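PDB 5L20: clostripain-related protein from Bacteroides thetaiotaomicron, which probably acts as a cysteine peptidase of the clostripain (C11) family, and is represented here by an N-terminal piece of the longer protein. Local coordinates for residues A[46-51]-A[73-78]; A[58-63]-A[94-99]. All blocks are in the same frame, centred on the assembly; numbering follows the deposited sequence. Where two conformers were deposited one is given.

Contact 1. Residues A[46-51]-A[73-78]; sequences RIIIFM and KTLKNY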
ATOM      1  N   ARG A  46      -5.197   4.611 -10.080  1.00 16.17           N
ATOM      2  CA  ARG A  46      -5.554   3.564  -9.124  1.00 15.42           C
ATOM      3  C   ARG A  46      -4.781   3.774  -7.827  1.00 13.44           C
ATOM      4  O   ARG A  46      -3.646   4.267  -7.850  1.00 14.23           O
ATOM      5  CB  ARG A  46      -5.230   2.171  -9.662  1.00 15.02           C
ATOM      6  CG  ARG A  46      -6.077   1.666 -10.852  1.00 19.86           C
ATOM      7  CD  ARG A  46      -5.919   0.125 -11.004  1.00 18.35           C
ATOM      8  NE  ARG A  46      -6.381  -0.407 -12.280  1.00 28.95           N
ATOM      9  CZ  ARG A  46      -5.678  -0.374 -13.415  1.00 31.74           C
ATOM     10  NH1 ARG A  46      -4.469   0.189 -13.450  1.00 25.82           N
ATOM     11  NH2 ARG A  46      -6.193  -0.880 -14.532  1.00 33.46           N
ATOM     12  N   ILE A  47      -5.382   3.365  -6.716  1.00 12.58           N
ATOM     13  CA  ILE A  47      -4.713   3.319  -5.428  1.00 12.20           C
ATOM     14  C   ILE A  47      -4.566   1.854  -5.042  1.00 13.38           C
ATOM     15  O   ILE A  47      -5.577   1.138  -4.942  1.00 12.97           O
ATOM     16  CB  ILE A  47      -5.487   4.064  -4.328  1.00 15.09           C
ATOM     17  CG1 ILE A  47      -5.541   5.564  -4.655  1.00 15.87           C
ATOM     18  CG2 ILE A  47      -4.805   3.828  -2.987  1.00 17.50           C
ATOM     19  CD1 ILE A  47      -6.357   6.379  -3.715  1.00 16.38           C
ATOM     20  N   ILE A  48      -3.330   1.418  -4.845  1.00 13.69           N
ATOM     21  CA  ILE A  48      -3.001   0.039  -4.490  1.00 11.79           C
ATOM     22  C   ILE A  48      -2.298   0.068  -3.141  1.00 15.53           C
ATOM     23  O   ILE A  48      -1.404   0.899  -2.940  1.00 11.23           O
ATOM     24  CB  ILE A  48      -2.064  -0.611  -5.531  1.00 11.95           C
ATOM     25  CG1 ILE A  48      -2.644  -0.541  -6.948  1.00 12.16           C
ATOM     26  CG2 ILE A  48      -1.665  -2.024  -5.069  1.00 14.88           C
ATOM     27  CD1 ILE A  48      -3.963  -1.319  -7.092  1.00 15.85           C
ATOM     28  N   ILE A  49      -2.701  -0.796  -2.213  1.00 11.42           N
ATOM     29  CA  ILE A  49      -2.144  -0.812  -0.881  1.00 11.00           C
ATOM     30  C   ILE A  49      -1.578  -2.178  -0.542  1.00 12.11           C
ATOM     31  O   ILE A  49      -2.245  -3.193  -0.767  1.00 11.83           O
ATOM     32  CB  ILE A  49      -3.195  -0.416   0.170  1.00 11.80           C
ATOM     33  CG1 ILE A  49      -3.820   0.928  -0.246  1.00 15.22           C
ATOM     34  CG2 ILE A  49      -2.578  -0.406   1.557  1.00 12.97           C
ATOM     35  CD1 ILE A  49      -4.748   1.544   0.772  1.00 15.43           C
ATOM     36  N   PHE A  50      -0.334  -2.206  -0.069  1.00 12.85           N
ATOM     37  CA  PHE A  50       0.276  -3.382   0.549  1.00 11.33           C
ATOM     38  C   PHE A  50       0.315  -3.123   2.028  1.00 11.92           C
ATOM     39  O   PHE A  50       0.927  -2.146   2.469  1.00 11.99           O
ATOM     40  CB  PHE A  50       1.691  -3.635   0.027  1.00 11.90           C
ATOM     41  CG  PHE A  50       2.445  -4.718   0.749  1.00 12.01           C
ATOM     42  CD1 PHE A  50       3.183  -4.442   1.902  1.00 13.15           C
ATOM     43  CD2 PHE A  50       2.437  -6.028   0.242  1.00 11.72           C
ATOM     44  CE1 PHE A  50       3.931  -5.462   2.531  1.00 12.67           C
ATOM     45  CE2 PHE A  50       3.171  -7.038   0.859  1.00 12.76           C
ATOM     46  CZ  PHE A  50       3.918  -6.764   2.000  1.00 12.74           C
ATOM     47  N   MET A  51      -0.313  -3.983   2.828  1.00 11.79           N
ATOM     48  CA  MET A  51      -0.228  -3.808   4.264  1.00 12.07           C
ATOM     49  C   MET A  51       0.024  -5.122   4.989  1.00 14.83           C
ATOM     50  O   MET A  51      -0.706  -6.102   4.773  1.00 15.37           O
ATOM     51  CB  MET A  51      -1.490  -3.150   4.827  1.00 14.65           C
ATOM     52  CG  MET A  51      -1.379  -2.981   6.315  1.00 16.85           C
ATOM     53  SD  MET A  51      -2.751  -2.047   6.986  1.00 19.18           S
ATOM     54  CE  MET A  51      -2.460  -2.298   8.722  1.00 17.35           C
ATOM     55  N   LYS A  73     -10.882  -4.015  -3.078  1.00 17.02           N
ATOM     56  CA  LYS A  73     -10.777  -5.193  -3.949  1.00 15.85           C
ATOM     57  C   LYS A  73      -9.488  -5.918  -3.598  1.00 18.55           C
ATOM     58  O   LYS A  73      -8.405  -5.412  -3.907  1.00 15.11           O
ATOM     59  CB  LYS A  73     -10.771  -4.808  -5.427  1.00 21.40           C
ATOM     60  N   THR A  74      -9.572  -7.075  -2.937  1.00 17.56           N
ATOM     61  CA  THR A  74      -8.374  -7.829  -2.559  1.00 13.59           C
ATOM     62  C   THR A  74      -7.728  -8.448  -3.791  1.00 16.03           C
ATOM     63  O   THR A  74      -8.378  -9.129  -4.594  1.00 15.94           O
ATOM     64  CB  THR A  74      -8.698  -8.920  -1.505  1.00 16.91           C
ATOM     65  OG1 THR A  74      -9.301  -8.292  -0.363  1.00 23.23           O
ATOM     66  CG2 THR A  74      -7.454  -9.655  -1.046  1.00 18.01           C
ATOM     67  N   LEU A  75      -6.434  -8.197  -3.950  1.00 13.92           N
ATOM     68  CA  LEU A  75      -5.730  -8.637  -5.151  1.00 13.48           C
ATOM     69  C   LEU A  75      -4.961  -9.915  -4.868  1.00 16.41           C
ATOM     70  O   LEU A  75      -4.933 -10.819  -5.706  1.00 17.67           O
ATOM     71  CB  LEU A  75      -4.789  -7.542  -5.625  1.00 12.51           C
ATOM     72  CG  LEU A  75      -5.547  -6.249  -5.967  1.00 14.00           C
ATOM     73  CD1 LEU A  75      -4.523  -5.184  -6.352  1.00 15.03           C
ATOM     74  CD2 LEU A  75      -6.503  -6.441  -7.113  1.00 15.48           C
ATOM     75  N   LYS A  76      -4.296  -9.975  -3.718  1.00 13.37           N
ATOM     76  CA  LYS A  76      -3.623 -11.196  -3.290  1.00 16.35           C
ATOM     77  C   LYS A  76      -3.199 -11.100  -1.836  1.00 17.37           C
ATOM     78  O   LYS A  76      -3.196 -10.015  -1.242  1.00 16.98           O
ATOM     79  CB  LYS A  76      -2.405 -11.510  -4.163  1.00 19.17           C
ATOM     80  CG  LYS A  76      -1.311 -10.472  -4.079  1.00 15.30           C
ATOM     81  CD  LYS A  76      -0.107 -10.842  -4.975  1.00 16.85           C
ATOM     82  CE  LYS A  76       0.706 -11.985  -4.423  1.00 16.21           C
ATOM     83  NZ  LYS A  76       1.896 -12.271  -5.270  1.00 16.31           N
ATOM     84  N   ASN A  77      -2.859 -12.246  -1.258  1.00 15.66           N
ATOM     85  CA  ASN A  77      -2.303 -12.295   0.073  1.00 14.34           C
ATOM     86  C   ASN A  77      -0.902 -12.857   0.068  1.00 16.18           C
ATOM     87  O   ASN A  77      -0.496 -13.523  -0.904  1.00 22.29           O
ATOM     88  CB  ASN A  77      -3.213 -13.110   0.984  1.00 16.59           C
ATOM     89  CG  ASN A  77      -4.556 -12.451   1.162  1.00 25.79           C
ATOM     90  OD1 ASN A  77      -4.682 -11.504   1.942  1.00 26.84           O
ATOM     91  ND2 ASN A  77      -5.558 -12.901   0.415  1.00 21.52           N
ATOM     92  N   TYR A  78      -0.153 -12.576   1.129  1.00 14.14           N
ATOM     93  CA  TYR A  78       1.223 -13.004   1.223  1.00 14.32           C
ATOM     94  C   TYR A  78       1.480 -13.722   2.527  1.00 19.76           C
ATOM     95  O   TYR A  78       0.987 -13.304   3.581  1.00 18.58           O
ATOM     96  CB  TYR A  78       2.208 -11.828   1.157  1.00 14.73           C
ATOM     97  CG  TYR A  78       2.153 -10.953  -0.066  1.00 13.77           C
ATOM     98  CD1 TYR A  78       1.178  -9.975  -0.192  1.00 15.72           C
ATOM     99  CD2 TYR A  78       3.096 -11.072  -1.060  1.00 14.79           C
ATOM    100  CE1 TYR A  78       1.130  -9.148  -1.303  1.00 15.55           C
ATOM    101  CE2 TYR A  78       3.072 -10.243  -2.176  1.00 12.89           C
ATOM    102  CZ  TYR A  78       2.070  -9.294  -2.288  1.00 16.07           C
ATOM    103  OH  TYR A  78       2.023  -8.469  -3.385  1.00 14.85           O
TER

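Contact 2. Residues A[58-63]-A[94-99]; sequences ATLFEL and NDVQRY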
ATOM      1  N   ALA A  58       0.574 -10.422   4.931  1.00 16.48           N
ATOM      2  CA  ALA A  58       0.240  -9.160   4.285  1.00 17.00           C
ATOM      3  C   ALA A  58      -0.813  -9.361   3.231  1.00 17.59           C
ATOM      4  O   ALA A  58      -1.029 -10.485   2.734  1.00 16.17           O
ATOM      5  CB  ALA A  58       1.482  -8.519   3.650  1.00 13.98           C
ATOM      6  N   THR A  59      -1.461  -8.264   2.877  1.00 12.19           N
ATOM      7  CA  THR A  59      -2.441  -8.264   1.812  0.59 14.22           C
ATOM      8  C   THR A  59      -2.138  -7.137   0.827  1.00 13.68           C
ATOM      9  O   THR A  59      -1.648  -6.072   1.232  1.00 15.61           O
ATOM     10  CB  THR A  59      -3.877  -8.131   2.388  0.59 17.97           C
ATOM     11  OG1 THR A  59      -4.847  -8.134   1.345  0.59 18.49           O
ATOM     12  CG2 THR A  59      -4.027  -6.868   3.189  0.59 15.63           C
ATOM     13  N   LEU A  60      -2.405  -7.383  -0.457  1.00 11.81           N
ATOM     14  CA  LEU A  60      -2.369  -6.357  -1.485  1.00 13.65           C
ATOM     15  C   LEU A  60      -3.800  -6.098  -1.942  1.00 14.55           C
ATOM     16  O   LEU A  60      -4.512  -7.038  -2.329  1.00 12.74           O
ATOM     17  CB  LEU A  60      -1.511  -6.793  -2.670  1.00 12.93           C
ATOM     18  CG  LEU A  60      -1.239  -5.710  -3.712  1.00 10.76           C
ATOM     19  CD1 LEU A  60      -0.138  -4.789  -3.188  1.00 12.46           C
ATOM     20  CD2 LEU A  60      -0.797  -6.316  -5.024  1.00 13.38           C
ATOM     21  N   PHE A  61      -4.264  -4.855  -1.902  1.00 12.44           N
ATOM     22  CA  PHE A  61      -5.631  -4.581  -2.344  1.00 15.67           C
ATOM     23  C   PHE A  61      -5.758  -3.223  -3.019  1.00 14.35           C
ATOM     24  O   PHE A  61      -4.864  -2.358  -2.893  1.00 15.55           O
ATOM     25  CB  PHE A  61      -6.636  -4.684  -1.165  1.00 13.89           C
ATOM     26  CG  PHE A  61      -6.408  -3.688  -0.049  1.00 14.12           C
ATOM     27  CD1 PHE A  61      -5.522  -3.977   0.979  1.00 12.37           C
ATOM     28  CD2 PHE A  61      -7.126  -2.511  -0.001  1.00 15.71           C
ATOM     29  CE1 PHE A  61      -5.336  -3.083   2.034  1.00 14.80           C
ATOM     30  CE2 PHE A  61      -6.933  -1.592   1.053  1.00 15.40           C
ATOM     31  CZ  PHE A  61      -6.059  -1.887   2.050  1.00 13.30           C
ATOM     32  N   GLU A  62      -6.850  -3.043  -3.742  1.00 14.44           N
ATOM     33  CA  GLU A  62      -7.112  -1.796  -4.434  1.00 15.29           C
ATOM     34  C   GLU A  62      -8.239  -1.042  -3.739  1.00 16.37           C
ATOM     35  O   GLU A  62      -9.194  -1.657  -3.257  1.00 16.31           O
ATOM     36  CB  GLU A  62      -7.465  -2.053  -5.903  1.00 16.82           C
ATOM     37  CG  GLU A  62      -7.833  -0.794  -6.671  1.00 16.51           C
ATOM     38  CD  GLU A  62      -8.025  -1.041  -8.152  1.00 29.57           C
ATOM     39  OE1 GLU A  62      -7.886  -2.208  -8.577  1.00 31.11           O
ATOM     40  OE2 GLU A  62      -8.286  -0.071  -8.908  1.00 24.43           O
ATOM     41  N   LEU A  63      -8.097   0.285  -3.627  1.00 14.96           N
ATOM     42  CA  LEU A  63      -9.213   1.140  -3.213  1.00 15.79           C
ATOM     43  C   LEU A  63      -9.847   1.660  -4.459  1.00 19.34           C
ATOM     44  O   LEU A  63      -9.186   2.334  -5.254  1.00 21.66           O
ATOM     45  CB  LEU A  63      -8.744   2.320  -2.365  1.00 20.41           C
ATOM     46  CG  LEU A  63      -8.248   2.059  -0.963  1.00 20.40           C
ATOM     47  CD1 LEU A  63      -8.024   3.431  -0.327  1.00 16.55           C
ATOM     48  CD2 LEU A  63      -9.240   1.228  -0.170  1.00 22.89           C
ATOM     49  N   ASN A  94       6.549  -5.619  -8.525  1.00  9.69           N
ATOM     50  CA  ASN A  94       6.139  -6.268  -9.782  1.00  9.66           C
ATOM     51  C   ASN A  94       4.665  -6.704  -9.718  1.00 10.44           C
ATOM     52  O   ASN A  94       3.939  -6.592 -10.699  1.00 11.30           O
ATOM     53  CB  ASN A  94       7.022  -7.481 -10.104  1.00 10.57           C
ATOM     54  CG  ASN A  94       8.403  -7.079 -10.582  1.00 12.93           C
ATOM     55  OD1 ASN A  94       8.619  -5.938 -11.025  1.00 12.28           O
ATOM     56  ND2 ASN A  94       9.351  -8.014 -10.508  1.00 11.84           N
ATOM     57  N   ASP A  95       4.226  -7.121  -8.528  1.00  8.95           N
ATOM     58  CA  ASP A  95       2.795  -7.402  -8.327  1.00 10.58           C
ATOM     59  C   ASP A  95       1.985  -6.109  -8.577  1.00 12.15           C
ATOM     60  O   ASP A  95       0.963  -6.121  -9.257  1.00 11.16           O
ATOM     61  CB  ASP A  95       2.524  -7.900  -6.907  1.00 11.73           C
ATOM     62  CG  ASP A  95       2.991  -9.323  -6.662  1.00 12.35           C
ATOM     63  OD1 ASP A  95       3.166 -10.096  -7.634  1.00 14.07           O
ATOM     64  OD2 ASP A  95       3.126  -9.658  -5.469  1.00 15.11           O
ATOM     65  N   VAL A  96       2.429  -4.992  -7.991  1.00 10.57           N
ATOM     66  CA  VAL A  96       1.709  -3.726  -8.174  1.00 11.22           C
ATOM     67  C   VAL A  96       1.590  -3.394  -9.656  1.00 12.50           C
ATOM     68  O   VAL A  96       0.519  -3.007 -10.148  1.00 10.85           O
ATOM     69  CB  VAL A  96       2.431  -2.577  -7.410  1.00 10.81           C
ATOM     70  CG1 VAL A  96       1.829  -1.200  -7.796  1.00 11.76           C
ATOM     71  CG2 VAL A  96       2.308  -2.834  -5.925  1.00 11.30           C
ATOM     72  N   GLN A  97       2.685  -3.567 -10.395  1.00  9.62           N
ATOM     73  CA  GLN A  97       2.657  -3.251 -11.806  1.00 10.48           C
ATOM     74  C   GLN A  97       1.733  -4.196 -12.596  1.00 11.78           C
ATOM     75  O   GLN A  97       1.064  -3.757 -13.509  1.00 13.23           O
ATOM     76  CB  GLN A  97       4.065  -3.313 -12.381  1.00 11.99           C
ATOM     77  CG  GLN A  97       4.989  -2.229 -11.848  1.00 10.77           C
ATOM     78  CD  GLN A  97       6.393  -2.469 -12.352  1.00 10.71           C
ATOM     79  OE1 GLN A  97       6.723  -2.192 -13.520  1.00 12.86           O
ATOM     80  NE2 GLN A  97       7.226  -3.025 -11.485  1.00 10.81           N
ATOM     81  N   ARG A  98       1.716  -5.483 -12.243  1.00 10.91           N
ATOM     82  CA  ARG A  98       0.842  -6.454 -12.931  1.00 11.97           C
ATOM     83  C   ARG A  98      -0.608  -6.112 -12.696  1.00 13.54           C
ATOM     84  O   ARG A  98      -1.389  -6.096 -13.646  1.00 15.06           O
ATOM     85  CB  ARG A  98       1.121  -7.878 -12.456  1.00 13.87           C
ATOM     86  CG  ARG A  98       2.192  -8.582 -13.279  1.00 18.73           C
ATOM     87  CD  ARG A  98       2.381 -10.051 -12.848  1.00 17.76           C
ATOM     88  NE  ARG A  98       2.921 -10.138 -11.493  1.00 16.47           N
ATOM     89  CZ  ARG A  98       4.209 -10.330 -11.220  1.00 15.36           C
ATOM     90  NH1 ARG A  98       5.089 -10.522 -12.194  1.00 21.53           N
ATOM     91  NH2 ARG A  98       4.608 -10.353  -9.974  1.00 18.56           N
ATOM     92  N   TYR A  99      -0.983  -5.832 -11.452  1.00 10.57           N
ATOM     93  CA  TYR A  99      -2.377  -5.508 -11.175  1.00 12.44           C
ATOM     94  C   TYR A  99      -2.744  -4.117 -11.684  1.00 16.01           C
ATOM     95  O   TYR A  99      -3.910  -3.852 -12.006  1.00 15.43           O
ATOM     96  CB  TYR A  99      -2.674  -5.615  -9.683  1.00 13.11           C
ATOM     97  CG  TYR A  99      -2.772  -7.032  -9.189  1.00 12.54           C
ATOM     98  CD1 TYR A  99      -3.893  -7.798  -9.489  1.00 16.85           C
ATOM     99  CD2 TYR A  99      -1.764  -7.603  -8.415  1.00 15.87           C
ATOM    100  CE1 TYR A  99      -4.006  -9.094  -9.020  1.00 16.95           C
ATOM    101  CE2 TYR A  99      -1.861  -8.920  -7.948  1.00 15.30           C
ATOM    102  CZ  TYR A  99      -2.988  -9.641  -8.262  1.00 16.95           C
ATOM    103  OH  TYR A  99      -3.123 -10.924  -7.784  1.00 20.72           O
TER

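Contact 1. Residues A[46-51]-A[73-78]
Phe-50 presents the CD2–CE2 edge of its ring to one face of Tyr-78, in a T-shaped stack with centroids 5.2 Å apart and planes at 70°. The closest pair is Phe-50 CE2 and Tyr-78 CE1 at 3.6 Å, and CE2 lies offset toward the rim of the tyrosine ring rather than over its middle. Behind the other face of Tyr-78 runs Lys-76, its CE 3.6 Å above the ring plane, and the ring is thus sandwiched. Ile-48 CD1 touches Leu-75 CD1 at 4.0 Å, the two side chains crossing at about a right angle. The bend at the second torsion of Ile-48 (chi2 -63°) swings CD1 across toward Leu-75. The backbones do not adjoin, as the Ile-48 CA and Leu-75 CA separation of 9.1 Å attests; strand 57-66 runs between them, antiparallel to both, in the central mixed sheet of what is probably a caspase-like alpha/beta fold. Leu-75 and Lys-76 form a classic beta bulge opposite Leu-60, so Leu-75 and Tyr-78, three positions apart, both point toward strand 45-52. Replacing Tyr-78 by a leucine would probably open a gap beside the Phe-50 edge and leave Asp-95 without its hydroxyl partner. Further out, Phe-50 touches Phe-13 and the ring of Tyr-15 in strand 10-16; on the intervening strand Ala-58 meets Phe-50 and Leu-60 meets Ile-48.

Contact 2. Residues A[58-63]-A[94-99]
The carboxylate of Asp-95, whose CB packs on Leu-60, is gripped at both oxygens. OD2 receives a salt bridge from Lys-76 NZ and a hydrogen bond with Tyr-78 OH, both partners belonging to edge strand 69-79. OD1 is reached from within the helix: Arg-98 NH2 lies 2.8 Å from Asp-95 OD1, with an N-H...O angle of 164°. That donor comes in on the anti side of the oxygen, tilted out of the carboxylate plane, whereas the oxygen lies almost exactly in the plane of the guanidinium group. The apolar part of the contact is carried by one side chain, Leu-60, whose two methyls divide the work. Its CD2 approaches Asp-95 CB at 4.1 Å and the ring of Tyr-99 obliquely, 3.8 Å from Leu-60 CD2 to Tyr-99 CD2. Its CD1 goes the other way, to Val-96 CG2 at 4.2 Å, the two side chains crossing at about a right angle. Leu-60 reaches the helix because CG stands anti to the backbone N (chi1 -171°), carrying both methyls outward from the strand. The helix 94-99 axis passes 10.3 Å from that of strand 58-63, the N-to-C directions differing by 31°. This helix belongs to a beta-alpha-beta crossover, leading from strand 69-79 across one face of the sheet to the parallel strand 104-109; helix 23-37, which touches Leu-63, packs on the other face. Around the leucine, Ile-48 and Phe-13 extend the apolar layer, and Val-96 also rests on Phe-13. With two cationic groups and a hydroxyl around it, the buried Asp-95 carboxylate is likely to stay ionised, balancing its charge at the margin of an apolar helix–sheet interface.

From the N terminus, after strand 10-16 and helix 23-37, the chain enters strand 45-52, turns back through 57-66 and again through 69-79, forming consecutive antiparallel neighbours. Contact 1 closes this beta-meander, its side chains meeting across one face of the middle strand. Contact 2 starts in that middle strand and closes a longer loop, from 58-63 to the end of helix 86-99, so the two cross rather than nest: their segments alternate along the chain. Their centres lie about 4 Å apart, and they are joined by the probable hydrogen bond of Tyr-78 OH with Asp-95 OD2, 2.6 Å. Together they tie the three-strand meander to the crossover helix lying on one face of the sheet.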